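Local coordinates for putative curved DNA-binding protein (Chaetomium thermophilum var. thermophilum DSM 1495, PDB 4IPA) that probably takes part in ribosome biogenesis as an Arx1-type relative of the M24 methionine aminopeptidases, and may bind DNA, at residues T215-F220 against D249-V255; Q193-S197 against K230-P235; G128-T134 against C343-T348; V163-L167 against I196-L200. All coordinates share one frame; numbering follows the deposited sequence.

Interaction 1: residues T215-F220 against D249-V255; sequences TTSWLF and DVWGVEV
Thr215 lays its methyl CG2 on Glu254, 3.3 Å from Glu254 O, while its hydroxyl turns to Ile212 O and, through a water, to Glu254 OE2. Thr216 exposes its carbonyl to another water held by Glu254 OE1; the same carboxylate forms a salt bridge with Arg344. At Ser217 the hydroxyl stands in for a main-chain acceptor: Glu254 N donates to Ser217 OG (3.0 Å, 160°), and OG donates to a water that also joins Thr215 O and Glu254 O. Trp218 and Gly252 then form a regular antiparallel hydrogen-bonded pair, with Gly252 N 2.9 Å from Trp218 O. With CG anti to the backbone N (chi1 -175°), Leu219 sets CD1 over the face of the five-membered ring of Trp251, 4.1 Å from its centroid, a CH-pi contact. That indole is held by NE1 donating to Asp249 OD2 (3.1 Å), a carboxylate also paired with Lys229. Phe220 lays a ring face over Gly252, CZ being 3.4 Å from Gly252 CA, where any beta carbon would collide with the ring. Waters and a serine hydroxyl thus mediate the Glu254 end, while the other adds aromatic and apolar cover but keeps polar links through Asp249 and a water.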
loop_
_atom_site.group_PDB
_atom_site.type_symbol
_atom_site.label_atom_id
_atom_site.label_comp_id
_atom_site.label_asym_id
_atom_site.label_seq_id
_atom_site.Cartn_x
_atom_site.Cartn_y
_atom_site.Cartn_z
ATOM N N THR A 215 -4.834 4.646 8.645
ATOM C CA THR A 215 -4.195 3.715 7.725
ATOM C C THR A 215 -5.149 2.556 7.462
ATOM O O THR A 215 -5.567 1.878 8.380
ATOM C CB THR A 215 -2.868 3.208 8.304
ATOM O OG1 THR A 215 -1.954 4.308 8.361
ATOM C CG2 THR A 215 -2.279 2.097 7.443
ATOM N N THR A 216 -5.504 2.347 6.205
ATOM C CA THR A 216 -6.617 1.469 5.880
ATOM C C THR A 216 -6.192 0.255 5.062
ATOM O O THR A 216 -5.465 0.382 4.079
ATOM C CB THR A 216 -7.694 2.239 5.079
ATOM O OG1 THR A 216 -8.113 3.384 5.824
ATOM C CG2 THR A 216 -8.919 1.341 4.788
ATOM N N SER A 217 -6.656 -0.918 5.475
ATOM C CA SER A 217 -6.541 -2.129 4.670
ATOM C C SER A 217 -7.864 -2.420 3.959
ATOM O O SER A 217 -8.928 -2.293 4.540
ATOM C CB SER A 217 -6.114 -3.291 5.558
ATOM O OG SER A 217 -4.836 -3.018 6.122
ATOM N N TRP A 218 -7.797 -2.796 2.692
ATOM C CA TRP A 218 -9.012 -2.968 1.893
ATOM C C TRP A 218 -9.151 -4.371 1.326
ATOM O O TRP A 218 -8.180 -4.973 0.873
ATOM C CB TRP A 218 -9.012 -2.031 0.693
ATOM C CG TRP A 218 -9.152 -0.583 0.969
ATOM C CD1 TRP A 218 -8.148 0.318 1.119
ATOM C CD2 TRP A 218 -10.375 0.155 1.073
ATOM N NE1 TRP A 218 -8.664 1.575 1.332
ATOM C CE2 TRP A 218 -10.032 1.504 1.304
ATOM C CE3 TRP A 218 -11.727 -0.194 1.003
ATOM C CZ2 TRP A 218 -10.987 2.505 1.459
ATOM C CZ3 TRP A 218 -12.685 0.806 1.157
ATOM C CH2 TRP A 218 -12.306 2.136 1.382
ATOM N N LEU A 219 -10.380 -4.862 1.319
ATOM C CA LEU A 219 -10.714 -6.045 0.564
ATOM C C LEU A 219 -10.497 -5.737 -0.915
ATOM O O LEU A 219 -10.869 -4.671 -1.386
ATOM C CB LEU A 219 -12.180 -6.412 0.814
ATOM C CG LEU A 219 -12.691 -7.712 0.191
ATOM C CD1 LEU A 219 -12.013 -8.920 0.839
ATOM C CD2 LEU A 219 -14.211 -7.814 0.329
ATOM N N PHE A 220 -9.868 -6.648 -1.642
ATOM C CA PHE A 220 -9.791 -6.529 -3.098
ATOM C C PHE A 220 -10.825 -7.474 -3.725
ATOM O O PHE A 220 -11.232 -8.470 -3.113
ATOM C CB PHE A 220 -8.404 -6.906 -3.647
ATOM C CG PHE A 220 -7.295 -5.935 -3.299
ATOM C CD1 PHE A 220 -7.531 -4.820 -2.505
ATOM C CD2 PHE A 220 -6.008 -6.146 -3.784
ATOM C CE1 PHE A 220 -6.502 -3.929 -2.187
ATOM C CE2 PHE A 220 -4.973 -5.259 -3.478
ATOM C CZ PHE A 220 -5.222 -4.144 -2.673
ATOM N N ASP A 249 -10.948 -14.483 0.998
ATOM C CA ASP A 249 -10.674 -13.058 0.764
ATOM C C ASP A 249 -9.274 -12.791 0.198
ATOM O O ASP A 249 -8.301 -13.471 0.550
ATOM C CB ASP A 249 -10.755 -12.265 2.071
ATOM C CG ASP A 249 -12.182 -12.019 2.561
ATOM O OD1 ASP A 249 -13.170 -12.388 1.887
ATOM O OD2 ASP A 249 -12.298 -11.416 3.650
ATOM N N VAL A 250 -9.171 -11.777 -0.658
ATOM C CA VAL A 250 -7.884 -11.121 -0.881
ATOM C C VAL A 250 -7.886 -9.672 -0.346
ATOM O O VAL A 250 -8.824 -8.893 -0.596
ATOM C CB VAL A 250 -7.455 -11.163 -2.358
ATOM C CG1 VAL A 250 -6.223 -10.304 -2.570
ATOM C CG2 VAL A 250 -7.184 -12.599 -2.777
ATOM N N TRP A 251 -6.830 -9.324 0.392
ATOM C CA TRP A 251 -6.702 -8.004 0.998
ATOM C C TRP A 251 -5.412 -7.273 0.618
ATOM O O TRP A 251 -4.342 -7.877 0.486
ATOM C CB TRP A 251 -6.716 -8.121 2.515
ATOM C CG TRP A 251 -8.026 -8.416 3.122
ATOM C CD1 TRP A 251 -8.664 -9.626 3.151
ATOM C CD2 TRP A 251 -8.857 -7.502 3.847
ATOM N NE1 TRP A 251 -9.850 -9.514 3.820
ATOM C CE2 TRP A 251 -9.993 -8.223 4.274
ATOM C CE3 TRP A 251 -8.747 -6.141 4.187
ATOM C CZ2 TRP A 251 -11.021 -7.638 5.017
ATOM C CZ3 TRP A 251 -9.760 -5.553 4.922
ATOM C CH2 TRP A 251 -10.891 -6.307 5.333
ATOM N N GLY A 252 -5.520 -5.956 0.481
ATOM C CA GLY A 252 -4.351 -5.097 0.453
ATOM C C GLY A 252 -4.104 -4.613 1.875
ATOM O O GLY A 252 -4.791 -3.727 2.374
ATOM N N VAL A 253 -3.132 -5.217 2.548
ATOM C CA VAL A 253 -2.905 -4.922 3.948
ATOM C C VAL A 253 -1.813 -3.867 4.124
ATOM O O VAL A 253 -0.659 -4.080 3.707
ATOM C CB VAL A 253 -2.489 -6.186 4.732
ATOM C CG1 VAL A 253 -2.218 -5.822 6.202
ATOM C CG2 VAL A 253 -3.565 -7.293 4.611
ATOM N N GLU A 254 -2.187 -2.741 4.737
ATOM C CA GLU A 254 -1.263 -1.625 4.944
ATOM C C GLU A 254 -1.077 -1.264 6.408
ATOM O O GLU A 254 -2.043 -1.220 7.193
ATOM C CB GLU A 254 -1.707 -0.362 4.192
ATOM C CG GLU A 254 -0.647 0.752 4.255
ATOM C CD GLU A 254 -1.036 2.050 3.559
ATOM O OE1 GLU A 254 -1.934 2.034 2.697
ATOM O OE2 GLU A 254 -0.431 3.101 3.884
ATOM N N VAL A 255 0.179 -1.007 6.766
ATOM C CA VAL A 255 0.507 -0.359 8.034
ATOM C C VAL A 255 1.419 0.835 7.797
ATOM O O VAL A 255 2.228 0.830 6.859
ATOM C CB VAL A 255 1.211 -1.306 9.024
ATOM C CG1 VAL A 255 0.288 -2.459 9.397
ATOM C CG2 VAL A 255 2.546 -1.809 8.453
HETATM O O HOH W 1 -4.651 -0.954 7.964
HETATM O O HOH W 2 0.099 4.522 6.474
HETATM O O HOH W 3 -4.239 3.964 4.105
HETATM O O HOH W 4 -4.292 1.302 1.678
HETATM O O HOH W 5 -11.505 -11.039 -2.069
#

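Interaction 2: residues Q193-S197 against K230-P235; sequences QAKIS and KIILSP
Ser197 OG accepts the backbone N-H of Ser234 at 2.7 Å, in a rather bent bond (138°), and also lies 3.5 Å from Pro235 CD. A serine suits this place because its short side chain, with OG beside its own backbone N (chi1 -82°), reaches the turn after the strand while still giving a weak bond back to Gln193 O, one helical turn earlier. One turn before it, Gln193 stretches an extended side chain along the backbone of Lys230 to Ile232, its amide carbon CD 3.6 Å from Ile231 CA. With an alanine here, this polar cover would be gone, and the backbone around Ile231 would probably lose its amide neighbour and face a gap beside the helix. Ile196, between these two residues in sequence, adds an apolar contact: its CG2 meets Leu233 CD2 at 3.9 Å, the two side chains crossing at about a right angle, and Ile196 CD1 reaches Ile231 CD1 more loosely. Farther out, a water joins Ser197 O to Ser234 OG, and that hydroxyl is also bonded to Glu201; Ser234 is therefore tied to helix 193-205 through both its N-H and its hydroxyl. The axes of the helix and strand segments are inclined at 50°. Strand 230-232 is the outermost strand on its side of the five-stranded sheet, bonded through Ile231 to Ser217 of strand 210-220; helix 193-205 lies against it, and Ile196 also touches Leu164 and Leu167 of helix 148-167.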
loop_
_atom_site.group_PDB
_atom_site.type_symbol
_atom_site.label_atom_id
_atom_site.label_comp_id
_atom_site.label_asym_id
_atom_site.label_seq_id
_atom_site.Cartn_x
_atom_site.Cartn_y
_atom_site.Cartn_z
ATOM N N GLN A 193 -12.267 -3.722 15.517
ATOM C CA GLN A 193 -11.258 -2.842 14.942
ATOM C C GLN A 193 -10.635 -1.895 15.976
ATOM O O GLN A 193 -9.473 -1.503 15.848
ATOM C CB GLN A 193 -11.786 -2.136 13.692
ATOM C CG GLN A 193 -11.931 -3.130 12.532
ATOM C CD GLN A 193 -12.217 -2.473 11.197
ATOM O OE1 GLN A 193 -12.816 -3.083 10.313
ATOM N NE2 GLN A 193 -11.794 -1.235 11.042
ATOM N N ALA A 194 -11.390 -1.566 17.020
ATOM C CA ALA A 194 -10.829 -0.836 18.160
ATOM C C ALA A 194 -9.701 -1.623 18.853
ATOM O O ALA A 194 -8.698 -1.052 19.278
ATOM C CB ALA A 194 -11.924 -0.494 19.155
ATOM N N LYS A 195 -9.877 -2.935 18.957
ATOM C CA LYS A 195 -8.901 -3.800 19.604
ATOM C C LYS A 195 -7.653 -3.934 18.723
ATOM O O LYS A 195 -6.516 -3.837 19.195
ATOM C CB LYS A 195 -9.527 -5.173 19.875
ATOM C CG LYS A 195 -8.580 -6.216 20.480
ATOM C CD LYS A 195 -7.911 -5.703 21.764
ATOM C CE LYS A 195 -7.039 -6.795 22.403
ATOM N NZ LYS A 195 -6.437 -6.396 23.720
ATOM N N ILE A 196 -7.879 -4.152 17.435
ATOM C CA ILE A 196 -6.802 -4.168 16.463
ATOM C C ILE A 196 -5.980 -2.881 16.555
ATOM O O ILE A 196 -4.753 -2.930 16.636
ATOM C CB ILE A 196 -7.359 -4.351 15.038
ATOM C CG1 ILE A 196 -8.110 -5.691 14.954
ATOM C CG2 ILE A 196 -6.235 -4.242 13.993
ATOM C CD1 ILE A 196 -8.712 -6.005 13.583
ATOM N N SER A 197 -6.660 -1.737 16.555
ATOM C CA SER A 197 -5.994 -0.444 16.657
ATOM C C SER A 197 -5.135 -0.315 17.911
ATOM O O SER A 197 -3.963 0.051 17.827
ATOM C CB SER A 197 -7.011 0.705 16.625
ATOM O OG SER A 197 -7.391 1.017 15.300
ATOM N N LYS A 230 -13.208 -3.249 5.046
ATOM C CA LYS A 230 -11.975 -2.517 5.294
ATOM C C LYS A 230 -11.652 -2.440 6.790
ATOM O O LYS A 230 -12.545 -2.404 7.649
ATOM C CB LYS A 230 -12.055 -1.106 4.718
ATOM C CG LYS A 230 -12.922 -0.184 5.536
ATOM C CD LYS A 230 -13.319 1.058 4.765
ATOM C CE LYS A 230 -14.418 1.812 5.492
ATOM N NZ LYS A 230 -14.871 2.996 4.695
ATOM N N ILE A 231 -10.362 -2.418 7.085
ATOM C CA ILE A 231 -9.899 -2.207 8.443
ATOM C C ILE A 231 -9.232 -0.845 8.525
ATOM O O ILE A 231 -8.296 -0.572 7.786
ATOM C CB ILE A 231 -8.898 -3.290 8.838
ATOM C CG1 ILE A 231 -9.607 -4.652 8.857
ATOM C CG2 ILE A 231 -8.281 -2.972 10.196
ATOM C CD1 ILE A 231 -8.686 -5.822 9.139
ATOM N N ILE A 232 -9.721 0.024 9.396
ATOM C CA ILE A 232 -9.111 1.333 9.525
ATOM C C ILE A 232 -8.387 1.465 10.859
ATOM O O ILE A 232 -9.032 1.477 11.902
ATOM C CB ILE A 232 -10.139 2.453 9.412
ATOM C CG1 ILE A 232 -10.969 2.293 8.138
ATOM C CG2 ILE A 232 -9.434 3.825 9.475
ATOM C CD1 ILE A 232 -11.963 3.422 7.904
ATOM N N LEU A 233 -7.055 1.565 10.826
ATOM C CA LEU A 233 -6.262 1.712 12.058
ATOM C C LEU A 233 -6.376 3.116 12.675
ATOM O O LEU A 233 -6.456 4.116 11.947
ATOM C CB LEU A 233 -4.793 1.424 11.783
ATOM C CG LEU A 233 -4.450 0.069 11.198
ATOM C CD1 LEU A 233 -2.964 0.027 10.949
ATOM C CD2 LEU A 233 -4.907 -1.081 12.126
ATOM N N SER A 234 -6.359 3.185 14.005
ATOM C CA SER A 234 -6.482 4.449 14.741
ATOM C C SER A 234 -7.400 5.419 14.041
ATOM O O SER A 234 -6.987 6.528 13.701
ATOM C CB SER A 234 -5.131 5.127 14.904
ATOM O OG SER A 234 -4.168 4.230 15.385
ATOM N N PRO A 235 -8.647 5.004 13.813
ATOM C CA PRO A 235 -9.626 5.857 13.133
ATOM C C PRO A 235 -9.678 7.256 13.741
ATOM O O PRO A 235 -9.796 8.257 13.027
ATOM C CB PRO A 235 -10.961 5.139 13.403
ATOM C CG PRO A 235 -10.684 4.161 14.527
ATOM C CD PRO A 235 -9.251 3.767 14.333
HETATM O O HOH W 6 -3.568 1.670 15.238
#

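Interaction 3: residues G128-T134 against C343-T348; sequences GTIVCDT and CRLLTT
Cys132 and Leu346 form the single antiparallel bridge of this pair, with Cys132 N 3.0 Å from Leu346 O and Leu346 N 3.1 Å from Cys132 O. The strand segments run at 151° with their axes 4.6 Å apart. Regular backbone pairing is confined to this one bridge, and threonine hydroxyls meet the carbonyls on either side of it. At one end Thr134 OG1 donates to Arg344 O at 2.7 Å, in the carbonyl plane and on a lone pair. At the other, Thr348 OG1, turned beside its own backbone N (chi1 -66°), donates to Ile130 O at 2.9 Å from a position tilted out of the carbonyl plane. Without the hydroxyl, a valine here would probably leave Ile130 O lacking this donor in a buried setting. At the bridge the two beta carbons, Cys132 CB and Leu346 CB, are pressed to 3.4 Å, tighter than usual van der Waals contact, probably leaving little room for a second branch on either. Leu346 sends CD1 to Ile130 CG2, 4.0 Å away. Cys132 SG lies over one face of the Arg344 guanidinium, 3.7 Å from NH2, while Arg344 NH1 forms a salt bridge with Glu254. The contact joins strand 127-136, at the edge of the three-stranded sheet, to strand 342-352 of the five-stranded one, near the middle of the pita-bread fold of the M24 family. Chemically, side-chain hydroxyls here satisfy buried carbonyls that a regular ladder would pair with backbone N-H groups.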
loop_
_atom_site.group_PDB
_atom_site.type_symbol
_atom_site.label_atom_id
_atom_site.label_comp_id
_atom_site.label_asym_id
_atom_site.label_seq_id
_atom_site.Cartn_x
_atom_site.Cartn_y
_atom_site.Cartn_z
ATOM N N GLY A 128 -5.789 -7.283 -8.977
ATOM C CA GLY A 128 -4.610 -6.476 -8.737
ATOM C C GLY A 128 -3.859 -6.788 -7.457
ATOM O O GLY A 128 -4.451 -7.219 -6.455
ATOM N N THR A 129 -2.547 -6.588 -7.501
ATOM C CA THR A 129 -1.722 -6.666 -6.308
ATOM C C THR A 129 -1.039 -5.322 -6.162
ATOM O O THR A 129 -0.423 -4.840 -7.105
ATOM C CB THR A 129 -0.611 -7.728 -6.454
ATOM O OG1 THR A 129 0.184 -7.401 -7.598
ATOM C CG2 THR A 129 -1.212 -9.124 -6.647
ATOM N N ILE A 130 -1.154 -4.715 -4.991
ATOM C CA ILE A 130 -0.435 -3.485 -4.700
ATOM C C ILE A 130 0.632 -3.797 -3.644
ATOM O O ILE A 130 0.368 -4.543 -2.695
ATOM C CB ILE A 130 -1.398 -2.369 -4.215
ATOM C CG1 ILE A 130 -2.495 -2.132 -5.258
ATOM C CG2 ILE A 130 -0.638 -1.064 -3.946
ATOM C CD1 ILE A 130 -3.515 -1.068 -4.867
ATOM N N VAL A 131 1.842 -3.269 -3.835
ATOM C CA VAL A 131 2.934 -3.481 -2.888
ATOM C C VAL A 131 3.536 -2.146 -2.483
ATOM O O VAL A 131 3.555 -1.209 -3.274
ATOM C CB VAL A 131 4.088 -4.358 -3.484
ATOM C CG1 VAL A 131 3.600 -5.734 -3.855
ATOM C CG2 VAL A 131 4.714 -3.689 -4.699
ATOM N N CYS A 132 4.026 -2.068 -1.251
ATOM C CA CYS A 132 4.759 -0.896 -0.792
ATOM C C CYS A 132 5.879 -1.343 0.136
ATOM O O CYS A 132 5.625 -2.029 1.131
ATOM C CB CYS A 132 3.855 0.100 -0.056
ATOM S SG CYS A 132 4.737 1.593 0.600
ATOM N N ASP A 133 7.106 -0.951 -0.208
ATOM C CA ASP A 133 8.270 -1.138 0.649
ATOM C C ASP A 133 8.739 0.262 1.062
ATOM O O ASP A 133 8.516 1.245 0.346
ATOM C CB ASP A 133 9.389 -1.874 -0.127
ATOM C CG ASP A 133 10.504 -2.440 0.792
ATOM O OD1 ASP A 133 10.329 -2.459 2.035
ATOM O OD2 ASP A 133 11.555 -2.888 0.256
ATOM N N THR A 134 9.372 0.353 2.224
ATOM C CA THR A 134 10.103 1.555 2.573
ATOM C C THR A 134 11.597 1.221 2.636
ATOM O O THR A 134 12.007 0.279 3.313
ATOM C CB THR A 134 9.629 2.147 3.903
ATOM O OG1 THR A 134 8.252 2.512 3.792
ATOM C CG2 THR A 134 10.453 3.395 4.265
ATOM N N CYS A 343 7.047 5.655 7.805
ATOM C CA CYS A 343 7.410 4.384 7.220
ATOM C C CYS A 343 6.122 3.616 6.899
ATOM O O CYS A 343 5.187 3.636 7.690
ATOM C CB CYS A 343 8.285 3.625 8.216
ATOM S SG CYS A 343 8.910 2.045 7.650
ATOM N N ARG A 344 6.062 2.967 5.736
ATOM C CA ARG A 344 4.846 2.243 5.322
ATOM C C ARG A 344 5.160 0.903 4.660
ATOM O O ARG A 344 6.158 0.749 3.938
ATOM C CB ARG A 344 3.981 3.084 4.358
ATOM C CG ARG A 344 3.549 4.453 4.902
ATOM C CD ARG A 344 2.440 5.104 4.044
ATOM N NE ARG A 344 2.878 5.329 2.671
ATOM C CZ ARG A 344 2.489 4.598 1.626
ATOM N NH1 ARG A 344 1.626 3.591 1.779
ATOM N NH2 ARG A 344 2.955 4.886 0.423
ATOM N N LEU A 345 4.313 -0.077 4.925
ATOM C CA LEU A 345 4.360 -1.331 4.189
ATOM C C LEU A 345 2.969 -1.670 3.687
ATOM O O LEU A 345 1.968 -1.357 4.329
ATOM C CB LEU A 345 4.862 -2.456 5.081
ATOM C CG LEU A 345 6.303 -2.315 5.578
ATOM C CD1 LEU A 345 6.529 -3.210 6.810
ATOM C CD2 LEU A 345 7.277 -2.642 4.453
ATOM N N LEU A 346 2.912 -2.329 2.540
ATOM C CA LEU A 346 1.648 -2.719 1.962
ATOM C C LEU A 346 1.889 -4.071 1.313
ATOM O O LEU A 346 2.780 -4.237 0.470
ATOM C CB LEU A 346 1.137 -1.674 0.950
ATOM C CG LEU A 346 -0.389 -1.617 0.739
ATOM C CD1 LEU A 346 -0.875 -0.338 -0.004
ATOM C CD2 LEU A 346 -0.901 -2.876 0.041
ATOM N N THR A 347 1.096 -5.039 1.742
ATOM C CA THR A 347 1.214 -6.402 1.276
ATOM C C THR A 347 -0.148 -6.836 0.750
ATOM O O THR A 347 -1.170 -6.612 1.398
ATOM C CB THR A 347 1.618 -7.333 2.444
ATOM O OG1 THR A 347 2.811 -6.836 3.077
ATOM C CG2 THR A 347 1.856 -8.758 1.952
ATOM N N THR A 348 -0.178 -7.461 -0.416
ATOM C CA THR A 348 -1.414 -8.073 -0.896
ATOM C C THR A 348 -1.448 -9.543 -0.477
ATOM O O THR A 348 -0.570 -10.308 -0.854
ATOM C CB THR A 348 -1.538 -7.949 -2.420
ATOM O OG1 THR A 348 -1.680 -6.564 -2.762
ATOM C CG2 THR A 348 -2.776 -8.743 -2.929
#

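Interaction 4: residues V163-L167 against I196-L200; sequences VLLRL and ISSLL
Val163, Leu164 and Leu167 pack against Ile196, Leu199 and Leu200 in an antiparallel helix pair that belongs to the helical cover of the pita-bread fold. The segments of helices 148-167 and 193-205 run at 153° with their axes 10.6 Å apart, a spacing consistent with leucine and isoleucine side chains meeting between them; the side-chain contacts are all apolar. Leu167 is the broadest contributor: its CD1 reaches Leu199 CD1 at 3.9 Å and the methyl CG2 of Ile196 at 4.1 Å, crossing Leu199 at a slant. Leu164 brings CD1 to the same Ile196 CG2 at 4.0 Å, so the single methyl is shared by two leucines about a turn apart. Leucine suits position 164 because its forked end can touch the other helix and still reach beyond it: Leu164 also packs on Val253 and Val255 of strand 250-258, which ties the pair to the sheet. On the other flank Val163, short and compact, touches Ile381 and Leu385 of helix 379-386. Leu200 lies between Val163 and Leu167, which are one turn apart, and slides past both in the opposite direction; its CD2 meets Leu164 CB at 4.0 Å, and its CD1 is 3.8 Å from Val163 CG1 and 4.0 Å from Leu167 CD1.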
loop_
_atom_site.group_PDB
_atom_site.type_symbol
_atom_site.label_atom_id
_atom_site.label_comp_id
_atom_site.label_asym_id
_atom_site.label_seq_id
_atom_site.Cartn_x
_atom_site.Cartn_y
_atom_site.Cartn_z
ATOM N N VAL A 163 2.065 -8.156 13.410
ATOM C CA VAL A 163 0.923 -8.266 14.304
ATOM C C VAL A 163 -0.402 -8.168 13.538
ATOM O O VAL A 163 -1.268 -9.023 13.695
ATOM C CB VAL A 163 0.967 -7.224 15.439
ATOM C CG1 VAL A 163 -0.329 -7.279 16.279
ATOM C CG2 VAL A 163 2.180 -7.474 16.308
ATOM N N LEU A 164 -0.556 -7.142 12.708
ATOM C CA LEU A 164 -1.775 -6.984 11.899
ATOM C C LEU A 164 -2.113 -8.242 11.087
ATOM O O LEU A 164 -3.246 -8.720 11.105
ATOM C CB LEU A 164 -1.655 -5.779 10.954
ATOM C CG LEU A 164 -2.850 -5.562 10.028
ATOM C CD1 LEU A 164 -4.153 -5.623 10.834
ATOM C CD2 LEU A 164 -2.741 -4.234 9.240
ATOM N N LEU A 165 -1.131 -8.772 10.370
ATOM C CA LEU A 165 -1.347 -9.974 9.570
ATOM C C LEU A 165 -1.903 -11.150 10.403
ATOM O O LEU A 165 -2.795 -11.877 9.950
ATOM C CB LEU A 165 -0.057 -10.372 8.841
ATOM C CG LEU A 165 0.395 -9.430 7.711
ATOM C CD1 LEU A 165 1.751 -9.853 7.103
ATOM C CD2 LEU A 165 -0.677 -9.318 6.620
ATOM N N ARG A 166 -1.370 -11.318 11.613
ATOM C CA ARG A 166 -1.804 -12.368 12.530
ATOM C C ARG A 166 -3.193 -12.104 13.113
ATOM O O ARG A 166 -3.947 -13.040 13.371
ATOM C CB ARG A 166 -0.768 -12.571 13.639
ATOM C CG ARG A 166 0.395 -13.441 13.192
ATOM C CD ARG A 166 1.648 -13.182 14.001
ATOM N NE ARG A 166 2.756 -13.979 13.486
ATOM C CZ ARG A 166 3.562 -13.592 12.498
ATOM N NH1 ARG A 166 3.387 -12.406 11.918
ATOM N NH2 ARG A 166 4.537 -14.394 12.085
ATOM N N LEU A 167 -3.540 -10.831 13.291
ATOM C CA LEU A 167 -4.871 -10.465 13.766
ATOM C C LEU A 167 -5.914 -10.711 12.688
ATOM O O LEU A 167 -7.118 -10.629 12.951
ATOM C CB LEU A 167 -4.914 -9.000 14.207
ATOM C CG LEU A 167 -4.072 -8.695 15.451
ATOM C CD1 LEU A 167 -4.097 -7.215 15.829
ATOM C CD2 LEU A 167 -4.579 -9.547 16.603
ATOM N N ILE A 196 -7.879 -4.152 17.435
ATOM C CA ILE A 196 -6.802 -4.168 16.463
ATOM C C ILE A 196 -5.980 -2.881 16.555
ATOM O O ILE A 196 -4.753 -2.930 16.636
ATOM C CB ILE A 196 -7.359 -4.351 15.038
ATOM C CG1 ILE A 196 -8.110 -5.691 14.954
ATOM C CG2 ILE A 196 -6.235 -4.242 13.993
ATOM C CD1 ILE A 196 -8.712 -6.005 13.583
ATOM N N SER A 197 -6.660 -1.737 16.555
ATOM C CA SER A 197 -5.994 -0.444 16.657
ATOM C C SER A 197 -5.135 -0.315 17.911
ATOM O O SER A 197 -3.963 0.051 17.827
ATOM C CB SER A 197 -7.011 0.705 16.625
ATOM O OG SER A 197 -7.391 1.017 15.300
ATOM N N SER A 198 -5.715 -0.601 19.071
ATOM C CA SER A 198 -4.982 -0.424 20.326
ATOM C C SER A 198 -3.747 -1.326 20.395
ATOM O O SER A 198 -2.694 -0.908 20.873
ATOM C CB SER A 198 -5.886 -0.628 21.546
ATOM O OG SER A 198 -6.302 -1.975 21.646
ATOM N N LEU A 199 -3.869 -2.556 19.904
ATOM C CA LEU A 199 -2.710 -3.444 19.830
ATOM C C LEU A 199 -1.601 -2.871 18.915
ATOM O O LEU A 199 -0.435 -2.787 19.314
ATOM C CB LEU A 199 -3.121 -4.853 19.386
ATOM C CG LEU A 199 -3.919 -5.697 20.395
ATOM C CD1 LEU A 199 -4.585 -6.882 19.709
ATOM C CD2 LEU A 199 -3.063 -6.177 21.568
ATOM N N LEU A 200 -1.955 -2.455 17.701
ATOM C CA LEU A 200 -0.947 -1.869 16.822
ATOM C C LEU A 200 -0.341 -0.593 17.423
ATOM O O LEU A 200 0.845 -0.324 17.243
ATOM C CB LEU A 200 -1.504 -1.610 15.417
ATOM C CG LEU A 200 -1.169 -2.714 14.408
ATOM C CD1 LEU A 200 -1.720 -4.080 14.882
ATOM C CD2 LEU A 200 -1.687 -2.354 13.028
#

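From the N terminus, the chain first opens interaction 3 at 128-134, which closes only at 343-348, so the other three lie within its long loop. Interaction 4 opens at 163-167 and closes at 196-200, pairing helices 148-167 and 193-205. Interaction 2 begins on that second helix, and the two share Ile196 and Ser197. Before interaction 2 closes at 230-235, interaction 1 opens at 215-220, so these two cross; interaction 1 closes at 249-255. Ser217 N to Ile231 O and Val253 N to Thr347 O, both probable hydrogen bonds, carry the five-stranded sheet from interaction 2 through 1 to 3, while Leu164 packs interaction 4 onto it.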